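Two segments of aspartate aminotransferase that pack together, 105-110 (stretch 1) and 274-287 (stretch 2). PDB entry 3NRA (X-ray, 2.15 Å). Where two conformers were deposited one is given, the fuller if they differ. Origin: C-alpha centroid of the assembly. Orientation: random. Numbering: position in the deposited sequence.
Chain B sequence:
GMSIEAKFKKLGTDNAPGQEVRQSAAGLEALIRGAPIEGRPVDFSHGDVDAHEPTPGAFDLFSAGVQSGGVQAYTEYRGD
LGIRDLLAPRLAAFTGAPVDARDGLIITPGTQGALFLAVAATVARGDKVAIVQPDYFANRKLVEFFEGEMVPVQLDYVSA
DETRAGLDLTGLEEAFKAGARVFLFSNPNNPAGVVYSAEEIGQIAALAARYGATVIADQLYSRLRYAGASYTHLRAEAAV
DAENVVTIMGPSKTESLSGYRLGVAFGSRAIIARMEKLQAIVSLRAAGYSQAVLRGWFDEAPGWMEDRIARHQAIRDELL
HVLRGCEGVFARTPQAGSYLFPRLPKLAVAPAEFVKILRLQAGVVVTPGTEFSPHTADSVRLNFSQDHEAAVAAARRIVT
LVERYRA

Stretch 1, residues 105-110: LIITPG
Stretch 2, residues 274-287: RMEKLQAIVSLRAA

Residues 105-108 form a strand that runs alongside helix 274-282, their N-to-C directions 25° apart and their axes 9.4 Å apart at closest approach. Strand phi/psi values are -151/122 at Leu105, -124/139 at Ile106, -100/132 at Ile107 and -132/163 at Thr108; Pro109 follows at -73/88. The register is fixed by two pairs: Ile106 CA lies 7.1 Å from Glu276 CA, and Pro109 CA lies 4.8 Å from Ala286 CA, so the segments draw closer after the helix. Ser283 (-157/17) is the first residue to leave helical values; Leu284 takes 68/-65, Arg285 -157/162 and Ala286 -58/140. The contact buries 382 Å² in total.

One direct hydrogen bond links the stretches. Gln279, chi1 t with chi2 at 145° and chi3 at -85°, points its CB toward the strand and donates from NE2 to Ile107 O at 3.0 Å, with a nearly linear N-H...O angle of 169°. A water provides a second polar link, donating to Ile107 O (2.8 Å from its oxygen) and accepting from Ala286 N (2.9 Å). The carbonyl of Ile107 thus serves both the amide and the water. Within stretch 1, Thr108 (chi1 p) turns OG1 to Gly110 O, a 2.7 Å hydrogen bond that the hydroxyl donates.

Two apolar side-chain pairs come from neighbouring strand residues, one against the helix and one against the segment after it. The CA-to-CB bond of Ile106 (chi1 t, chi2 t) points toward the helix: its CD1 lies 3.8 Å from Glu276 N, and its CG2 is 4.0 Å from CE of selenomethionine Met275 (m, t, p). Ile107 (m, t) sets CG2 3.8 Å from Ala286 CB, although the end of its side chain leads away.

Further close approaches gather around Pro109, whose ring is C-gamma endo. Its CD sits 3.1 Å from Gln279 OE1, and its CG 3.8 Å from Ser283 OG (chi1 p). Ala286 CB also approaches Thr108 O at 3.7 Å.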

ATOM      1  N   LEU B 105     -12.467  -1.968  12.691  1.00 14.41           N
ATOM      2  CA  LEU B 105     -11.010  -2.192  12.817  1.00 14.50           C
ATOM      3  C   LEU B 105     -10.455  -2.726  11.505  1.00 14.45           C
ATOM      4  O   LEU B 105     -10.902  -3.729  11.025  1.00 14.64           O
ATOM      5  CB  LEU B 105     -10.687  -3.161  13.943  1.00 14.42           C
ATOM      6  CG  LEU B 105      -9.202  -3.505  14.154  1.00 14.83           C
ATOM      7  CD1 LEU B 105      -8.309  -2.225  14.402  1.00 11.20           C
ATOM      8  CD2 LEU B 105      -9.060  -4.479  15.293  1.00 13.05           C
ATOM      9  N   ILE B 106      -9.494  -2.006  10.934  1.00 14.02           N
ATOM     10  CA  ILE B 106      -8.847  -2.398   9.690  1.00 13.98           C
ATOM     11  C   ILE B 106      -7.359  -2.467   9.937  1.00 13.41           C
ATOM     12  O   ILE B 106      -6.821  -1.628  10.684  1.00 12.76           O
ATOM     13  CB  ILE B 106      -9.163  -1.393   8.533  1.00 13.71           C
ATOM     14  CG1 ILE B 106      -8.607  -1.896   7.213  1.00 14.82           C
ATOM     15  CG2 ILE B 106      -8.623   0.002   8.848  1.00 14.48           C
ATOM     16  CD1 ILE B 106      -9.097  -1.060   5.938  1.00 14.71           C
ATOM     17  N   ILE B 107      -6.712  -3.507   9.361  1.00 12.73           N
ATOM     18  CA  ILE B 107      -5.269  -3.618   9.320  1.00 12.31           C
ATOM     19  C   ILE B 107      -4.738  -3.180   7.953  1.00 12.66           C
ATOM     20  O   ILE B 107      -5.220  -3.650   6.921  1.00 13.32           O
ATOM     21  CB  ILE B 107      -4.801  -5.036   9.558  1.00 12.09           C
ATOM     22  CG1 ILE B 107      -5.382  -5.589  10.884  1.00 12.35           C
ATOM     23  CG2 ILE B 107      -3.239  -5.070   9.573  1.00 10.79           C
ATOM     24  CD1 ILE B 107      -4.983  -7.075  11.186  1.00 11.07           C
ATOM     25  N   THR B 108      -3.701  -2.329   7.967  1.00 12.61           N
ATOM     26  CA  THR B 108      -3.287  -1.543   6.794  1.00 12.59           C
ATOM     27  C   THR B 108      -1.762  -1.651   6.561  1.00 13.17           C
ATOM     28  O   THR B 108      -1.003  -2.033   7.494  1.00 12.75           O
ATOM     29  CB  THR B 108      -3.595  -0.044   6.991  1.00 12.24           C
ATOM     30  OG1 THR B 108      -2.964   0.400   8.187  1.00 12.76           O
ATOM     31  CG2 THR B 108      -5.110   0.227   7.079  1.00 10.79           C
ATOM     32  N   PRO B 109      -1.298  -1.287   5.329  1.00 13.13           N
ATOM     33  CA  PRO B 109       0.146  -1.227   5.057  1.00 13.73           C
ATOM     34  C   PRO B 109       0.801  -0.005   5.731  1.00 13.65           C
ATOM     35  O   PRO B 109       0.911   1.080   5.124  1.00 12.82           O
ATOM     36  CB  PRO B 109       0.228  -1.159   3.537  1.00 13.91           C
ATOM     37  CG  PRO B 109      -1.150  -0.664   3.087  1.00 14.90           C
ATOM     38  CD  PRO B 109      -2.113  -1.130   4.099  1.00 13.69           C
ATOM     39  N   GLY B 110       1.212  -0.197   6.990  1.00 12.68           N
ATOM     40  CA  GLY B 110       1.739   0.882   7.800  1.00 12.82           C
ATOM     41  C   GLY B 110       0.606   1.756   8.296  1.00 13.04           C
ATOM     42  O   GLY B 110      -0.564   1.615   7.856  1.00 12.02           O
ATOM     43  N   ARG B 274     -15.739   2.205   4.203  1.00 17.69           N
ATOM     44  CA  ARG B 274     -15.197   2.867   3.013  1.00 17.56           C
ATOM     45  C   ARG B 274     -13.700   2.572   2.806  1.00 16.27           C
ATOM     46  O   ARG B 274     -13.294   2.224   1.703  1.00 14.76           O
ATOM     47  CB  ARG B 274     -15.444   4.364   3.074  1.00 18.05           C
ATOM     48  CG  ARG B 274     -16.936   4.729   2.962  1.00 20.49           C
ATOM     49  CD  ARG B 274     -17.135   6.142   2.506  1.00 24.54           C
ATOM     50  NE  ARG B 274     -16.815   7.138   3.522  1.00 27.23           N
ATOM     51  CZ  ARG B 274     -17.702   7.914   4.177  1.00 32.41           C
ATOM     52  NH1 ARG B 274     -19.022   7.807   3.985  1.00 36.20           N
ATOM     53  NH2 ARG B 274     -17.257   8.820   5.045  1.00 32.94           N
HETATM   54  N   MSE B 275     -12.907   2.668   3.884  1.00 15.29           N
HETATM   55  CA  MSE B 275     -11.456   2.420   3.822  1.00 15.20           C
HETATM   56  C   MSE B 275     -11.154   0.966   3.373  1.00 15.68           C
HETATM   57  O   MSE B 275     -10.182   0.723   2.663  1.00 14.86           O
HETATM   58  CB  MSE B 275     -10.807   2.672   5.198  1.00 15.47           C
HETATM   59  CG  MSE B 275     -10.873   4.134   5.696  1.00 15.13           C
HETATM   60 SE   MSE B 275     -10.308   4.310   7.533  0.75 11.93          SE
HETATM   61  CE  MSE B 275      -8.507   3.718   7.273  1.00 10.18           C
ATOM     62  N   GLU B 276     -12.011   0.030   3.802  1.00 15.88           N
ATOM     63  CA  GLU B 276     -11.922  -1.394   3.420  0.60 16.71           C
ATOM     64  C   GLU B 276     -12.149  -1.580   1.944  1.00 17.19           C
ATOM     65  O   GLU B 276     -11.426  -2.310   1.274  1.00 17.76           O
ATOM     66  CB  GLU B 276     -12.983  -2.207   4.174  0.60 17.61           C
ATOM     67  CG  GLU B 276     -12.914  -3.729   3.949  0.60 19.69           C
ATOM     68  CD  GLU B 276     -13.820  -4.235   2.836  0.60 20.95           C
ATOM     69  OE1 GLU B 276     -15.055  -4.180   2.998  0.60 23.98           O
ATOM     70  OE2 GLU B 276     -13.293  -4.728   1.825  0.60 20.87           O
ATOM     71  N   LYS B 277     -13.177  -0.920   1.430  1.00 17.56           N
ATOM     72  CA  LYS B 277     -13.516  -1.036   0.021  1.00 18.69           C
ATOM     73  C   LYS B 277     -12.383  -0.471  -0.831  1.00 17.52           C
ATOM     74  O   LYS B 277     -11.963  -1.094  -1.805  1.00 17.73           O
ATOM     75  CB  LYS B 277     -14.839  -0.313  -0.282  1.00 19.59           C
ATOM     76  CG  LYS B 277     -16.083  -1.072   0.175  1.00 23.03           C
ATOM     77  CD  LYS B 277     -17.242  -0.098   0.509  1.00 28.40           C
ATOM     78  CE  LYS B 277     -18.632  -0.750   0.415  1.00 31.17           C
ATOM     79  NZ  LYS B 277     -19.391  -0.266  -0.815  1.00 36.09           N
ATOM     80  N   LEU B 278     -11.828   0.658  -0.403  1.00 15.94           N
ATOM     81  CA  LEU B 278     -10.719   1.244  -1.112  1.00 15.27           C
ATOM     82  C   LEU B 278      -9.434   0.391  -1.019  1.00 14.22           C
ATOM     83  O   LEU B 278      -8.738   0.233  -2.016  1.00 13.96           O
ATOM     84  CB  LEU B 278     -10.469   2.657  -0.644  1.00 14.46           C
ATOM     85  CG  LEU B 278      -9.311   3.417  -1.292  1.00 15.55           C
ATOM     86  CD1 LEU B 278      -9.363   3.353  -2.798  1.00 16.51           C
ATOM     87  CD2 LEU B 278      -9.334   4.857  -0.822  1.00 18.57           C
ATOM     88  N   GLN B 279      -9.137  -0.162   0.157  1.00 13.83           N
ATOM     89  CA  GLN B 279      -7.911  -0.982   0.327  1.00 14.18           C
ATOM     90  C   GLN B 279      -7.839  -2.130  -0.694  1.00 14.77           C
ATOM     91  O   GLN B 279      -6.757  -2.476  -1.179  1.00 15.73           O
ATOM     92  CB  GLN B 279      -7.806  -1.557   1.755  1.00 13.39           C
ATOM     93  CG  GLN B 279      -6.603  -2.492   1.943  1.00 13.39           C
ATOM     94  CD  GLN B 279      -5.979  -2.407   3.329  1.00 14.74           C
ATOM     95  OE1 GLN B 279      -5.142  -1.542   3.586  1.00 11.69           O
ATOM     96  NE2 GLN B 279      -6.388  -3.307   4.229  1.00 13.49           N
ATOM     97  N   ALA B 280      -8.990  -2.721  -0.995  1.00 15.14           N
ATOM     98  CA  ALA B 280      -9.072  -3.758  -1.970  1.00 15.88           C
ATOM     99  C   ALA B 280      -8.376  -3.356  -3.277  1.00 15.51           C
ATOM    100  O   ALA B 280      -7.618  -4.150  -3.819  1.00 17.22           O
ATOM    101  CB  ALA B 280     -10.576  -4.170  -2.230  1.00 15.60           C
ATOM    102  N   ILE B 281      -8.568  -2.113  -3.726  1.00 14.19           N
ATOM    103  CA  ILE B 281      -7.993  -1.676  -5.005  1.00 14.49           C
ATOM    104  C   ILE B 281      -6.679  -0.889  -4.874  1.00 14.29           C
ATOM    105  O   ILE B 281      -5.979  -0.688  -5.871  1.00 13.95           O
ATOM    106  CB  ILE B 281      -9.027  -0.919  -5.921  1.00 14.86           C
ATOM    107  CG1 ILE B 281      -9.454   0.420  -5.319  1.00 13.09           C
ATOM    108  CG2 ILE B 281     -10.269  -1.818  -6.203  1.00 14.87           C
ATOM    109  CD1 ILE B 281     -10.524   1.117  -6.128  1.00 13.59           C
ATOM    110  N   VAL B 282      -6.310  -0.507  -3.647  1.00 14.76           N
ATOM    111  CA  VAL B 282      -5.029   0.155  -3.395  1.00 13.13           C
ATOM    112  C   VAL B 282      -3.893  -0.857  -3.309  1.00 14.06           C
ATOM    113  O   VAL B 282      -2.810  -0.636  -3.903  1.00 13.25           O
ATOM    114  CB  VAL B 282      -5.069   1.041  -2.094  1.00 13.24           C
ATOM    115  CG1 VAL B 282      -3.664   1.530  -1.710  1.00 11.18           C
ATOM    116  CG2 VAL B 282      -5.997   2.228  -2.303  1.00 11.52           C
ATOM    117  N   SER B 283      -4.088  -1.922  -2.520  1.00 13.68           N
ATOM    118  CA  SER B 283      -3.056  -2.979  -2.394  1.00 13.81           C
ATOM    119  C   SER B 283      -3.568  -4.364  -1.934  1.00 14.18           C
ATOM    120  O   SER B 283      -2.748  -5.230  -1.553  1.00 13.55           O
ATOM    121  CB  SER B 283      -1.954  -2.504  -1.438  1.00 14.03           C
ATOM    122  OG  SER B 283      -2.466  -2.285  -0.121  1.00 13.48           O
ATOM    123  N   LEU B 284      -4.895  -4.595  -2.036  1.00 14.27           N
ATOM    124  CA  LEU B 284      -5.595  -5.808  -1.507  1.00 14.38           C
ATOM    125  C   LEU B 284      -5.623  -5.894   0.020  1.00 14.48           C
ATOM    126  O   LEU B 284      -6.685  -5.883   0.612  1.00 15.04           O
ATOM    127  CB  LEU B 284      -5.053  -7.120  -2.106  1.00 15.03           C
ATOM    128  CG  LEU B 284      -5.063  -7.312  -3.618  1.00 17.17           C
ATOM    129  CD1 LEU B 284      -4.411  -8.639  -3.977  1.00 17.33           C
ATOM    130  CD2 LEU B 284      -6.489  -7.243  -4.187  1.00 16.46           C
ATOM    131  N   ARG B 285      -4.461  -6.034   0.647  1.00 14.22           N
ATOM    132  CA  ARG B 285      -4.394  -6.248   2.063  1.00 12.87           C
ATOM    133  C   ARG B 285      -3.048  -5.812   2.562  1.00 12.62           C
ATOM    134  O   ARG B 285      -2.128  -5.636   1.778  1.00 11.86           O
ATOM    135  CB  ARG B 285      -4.628  -7.722   2.380  1.00 12.83           C
ATOM    136  CG  ARG B 285      -3.623  -8.708   1.687  1.00 13.78           C
ATOM    137  CD  ARG B 285      -3.940 -10.147   2.009  1.00 13.73           C
ATOM    138  NE  ARG B 285      -5.249 -10.449   1.499  1.00 15.60           N
ATOM    139  CZ  ARG B 285      -5.538 -10.751   0.224  1.00 15.55           C
ATOM    140  NH1 ARG B 285      -4.576 -10.950  -0.694  1.00 12.79           N
ATOM    141  NH2 ARG B 285      -6.807 -10.888  -0.125  1.00 15.00           N
ATOM    142  N   ALA B 286      -2.939  -5.589   3.874  1.00 12.03           N
ATOM    143  CA  ALA B 286      -1.641  -5.611   4.530  1.00 11.56           C
ATOM    144  C   ALA B 286      -1.021  -6.989   4.281  1.00 11.98           C
ATOM    145  O   ALA B 286      -1.724  -8.003   4.340  1.00 12.44           O
ATOM    146  CB  ALA B 286      -1.809  -5.353   6.048  1.00 10.51           C
ATOM    147  N   ALA B 287       0.283  -7.031   4.021  1.00 12.60           N
ATOM    148  CA  ALA B 287       0.957  -8.304   3.676  1.00 12.76           C
ATOM    149  C   ALA B 287       0.495  -9.421   4.619  1.00 13.19           C
ATOM    150  O   ALA B 287       0.579  -9.282   5.865  1.00 13.08           O
ATOM    151  CB  ALA B 287       2.477  -8.155   3.731  1.00 12.43           C
TER
HETATM  152  O   HOH W   1      -5.277  -6.055   5.544  1.00  8.77           O